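Local coordinates for protein chitinase (PDB 5VG0) that probably cleaves chitin oxidatively through this copper-dependent lytic polysaccharide monooxygenase domain, one part of a larger chitinase, at residues Gly17-Asp22 against Lys57-Thr62. Numbering follows the deposited sequence.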
loop_
_atom_site.group_PDB
_atom_site.type_symbol
_atom_site.label_atom_id
_atom_site.label_comp_id
_atom_site.label_asym_id
_atom_site.label_seq_id
_atom_site.Cartn_x
_atom_site.Cartn_y
_atom_site.Cartn_z
ATOM N N GLY A 17 1.350 8.926 -13.554
ATOM C CA GLY A 17 0.653 9.107 -14.813
ATOM C C GLY A 17 0.429 7.822 -15.570
ATOM O O GLY A 17 0.248 7.848 -16.784
ATOM N N GLU A 18 0.433 6.690 -14.878
ATOM C CA GLU A 18 0.290 5.394 -15.520
ATOM C C GLU A 18 -1.162 4.956 -15.660
ATOM O O GLU A 18 -1.449 4.064 -16.465
ATOM C CB GLU A 18 1.105 4.343 -14.761
ATOM C CG GLU A 18 2.596 4.632 -14.736
ATOM C CD GLU A 18 3.295 4.194 -15.995
ATOM O OE1 GLU A 18 2.703 3.398 -16.759
ATOM O OE2 GLU A 18 4.437 4.646 -16.233
ATOM N N THR A 19 -2.087 5.588 -14.963
ATOM C CA THR A 19 -3.492 5.279 -15.161
ATOM C C THR A 19 -4.021 6.032 -16.373
ATOM O O THR A 19 -3.506 7.082 -16.749
ATOM C CB THR A 19 -4.305 5.674 -13.931
ATOM O OG1 THR A 19 -4.151 7.069 -13.678
ATOM C CG2 THR A 19 -3.852 4.886 -12.710
ATOM N N SER A 20 -5.066 5.488 -16.964
ATOM C CA SER A 20 -5.730 6.087 -18.114
ATOM C C SER A 20 -6.900 6.971 -17.722
ATOM O O SER A 20 -7.634 7.447 -18.587
ATOM C CB SER A 20 -6.248 4.972 -19.011
ATOM O OG SER A 20 -7.106 4.150 -18.254
ATOM N N PHE A 21 -7.111 7.165 -16.445
ATOM C CA PHE A 21 -8.166 7.987 -15.904
ATOM C C PHE A 21 -7.542 8.944 -14.902
ATOM O O PHE A 21 -6.470 8.688 -14.345
ATOM C CB PHE A 21 -9.237 7.111 -15.238
ATOM C CG PHE A 21 -8.671 6.096 -14.274
ATOM C CD1 PHE A 21 -8.294 4.839 -14.704
ATOM C CD2 PHE A 21 -8.494 6.415 -12.937
ATOM C CE1 PHE A 21 -7.748 3.924 -13.825
ATOM C CE2 PHE A 21 -7.957 5.496 -12.053
ATOM C CZ PHE A 21 -7.580 4.265 -12.503
ATOM N N ASP A 22 -8.219 10.060 -14.690
ATOM C CA ASP A 22 -7.767 11.065 -13.736
ATOM C C ASP A 22 -8.087 10.579 -12.328
ATOM O O ASP A 22 -9.226 10.214 -12.032
ATOM C CB ASP A 22 -8.494 12.381 -14.043
ATOM C CG ASP A 22 -8.075 13.564 -13.151
ATOM O OD1 ASP A 22 -7.162 13.461 -12.305
ATOM O OD2 ASP A 22 -8.678 14.648 -13.343
ATOM N N LYS A 57 -12.593 0.830 -12.140
ATOM C CA LYS A 57 -11.605 1.486 -12.973
ATOM C C LYS A 57 -10.626 0.448 -13.512
ATOM O O LYS A 57 -10.372 -0.576 -12.866
ATOM C CB LYS A 57 -10.825 2.519 -12.169
ATOM C CG LYS A 57 -11.640 3.671 -11.596
ATOM C CD LYS A 57 -12.001 4.672 -12.670
ATOM C CE LYS A 57 -12.966 5.743 -12.171
ATOM N NZ LYS A 57 -14.384 5.285 -12.180
ATOM N N PRO A 58 -10.026 0.705 -14.680
ATOM C CA PRO A 58 -9.043 -0.243 -15.252
ATOM C C PRO A 58 -7.668 -0.064 -14.619
ATOM O O PRO A 58 -6.722 0.449 -15.223
ATOM C CB PRO A 58 -9.076 0.115 -16.745
ATOM C CG PRO A 58 -9.390 1.559 -16.760
ATOM C CD PRO A 58 -10.364 1.780 -15.638
ATOM N N TRP A 59 -7.557 -0.483 -13.362
ATOM C CA TRP A 59 -6.297 -0.383 -12.651
ATOM C C TRP A 59 -5.271 -1.290 -13.317
ATOM O O TRP A 59 -5.540 -2.477 -13.515
ATOM C CB TRP A 59 -6.463 -0.815 -11.181
ATOM C CG TRP A 59 -7.260 0.177 -10.398
ATOM C CD1 TRP A 59 -8.555 0.064 -10.000
ATOM C CD2 TRP A 59 -6.809 1.453 -9.929
ATOM N NE1 TRP A 59 -8.936 1.185 -9.309
ATOM C CE2 TRP A 59 -7.886 2.060 -9.259
ATOM C CE3 TRP A 59 -5.594 2.141 -10.008
ATOM C CZ2 TRP A 59 -7.788 3.317 -8.680
ATOM C CZ3 TRP A 59 -5.499 3.401 -9.425
ATOM C CH2 TRP A 59 -6.586 3.971 -8.780
ATOM N N PRO A 60 -4.078 -0.800 -13.619
ATOM C CA PRO A 60 -3.038 -1.685 -14.148
ATOM C C PRO A 60 -2.585 -2.695 -13.115
ATOM O O PRO A 60 -2.579 -2.432 -11.921
ATOM C CB PRO A 60 -1.902 -0.712 -14.496
ATOM C CG PRO A 60 -2.535 0.614 -14.618
ATOM C CD PRO A 60 -3.658 0.610 -13.640
ATOM N N THR A 61 -2.181 -3.857 -13.592
ATOM C CA THR A 61 -1.650 -4.893 -12.723
ATOM C C THR A 61 -0.178 -5.115 -13.024
ATOM O O THR A 61 0.288 -4.875 -14.146
ATOM C CB THR A 61 -2.406 -6.217 -12.895
ATOM O OG1 THR A 61 -2.290 -6.676 -14.238
ATOM C CG2 THR A 61 -3.877 -6.062 -12.537
ATOM N N THR A 62 0.550 -5.581 -12.017
ATOM C CA THR A 62 1.955 -5.920 -12.159
ATOM C C THR A 62 2.121 -7.425 -12.031
ATOM O O THR A 62 1.602 -8.036 -11.096
ATOM C CB THR A 62 2.768 -5.214 -11.082
ATOM O OG1 THR A 62 2.526 -3.812 -11.156
ATOM C CG2 THR A 62 4.257 -5.472 -11.246
HETATM O O HOH W 1 -5.274 2.547 -16.403
#
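Phe21 projects from the loop Gly17-Asp22 against Lys57, Pro58 and Trp59. From CB, chi1 of 50° sets CG between the backbone N and the carbonyl carbon, where CG and CD2 meet Lys57 CD. That methylene sits over one ring face, 4.0 Å from the centroid of the Phe21 ring and 13° off its normal, a CH-pi contact. Farther out, CD1 and CE1 lie against Pro58 CD, CE1 also touches Lys57 CB, and CE2 approaches Trp59 CH2. At the tip, Phe21 CZ touches Lys57 CB at 3.7 Å and stands over the six-membered ring of Trp59. The pair is T-shaped, the Phe21 edge toward the face of the Trp59 six-membered ring, planes at 87°, ring centroids 4.9 Å apart. Thr19 CB covers the opposite Phe21 face, while its CG2 lies 4.0 Å from Trp59 CZ3; Thr19 OG1 donates to Phe21 O (2.9 Å), tying the loop across its own bend. An alanine in place of Phe21 would probably leave the Trp59 face and the Lys57 methylenes without their aromatic partner and open a gap between the two loops. A water bridges the two backbones, accepting from Ser20 N (3.0 Å) and donating to Pro58 O (2.8 Å). Outside the pair, Asp54 takes both polar ends, by a salt bridge to Lys57 NZ and through its backbone O to Trp59 NE1. This surface contact, away from the copper site, joins the loop after helix 10-15 to the one entering strand 62-64, within the loop region that decorates the beta-sandwich of lytic polysaccharide monooxygenases.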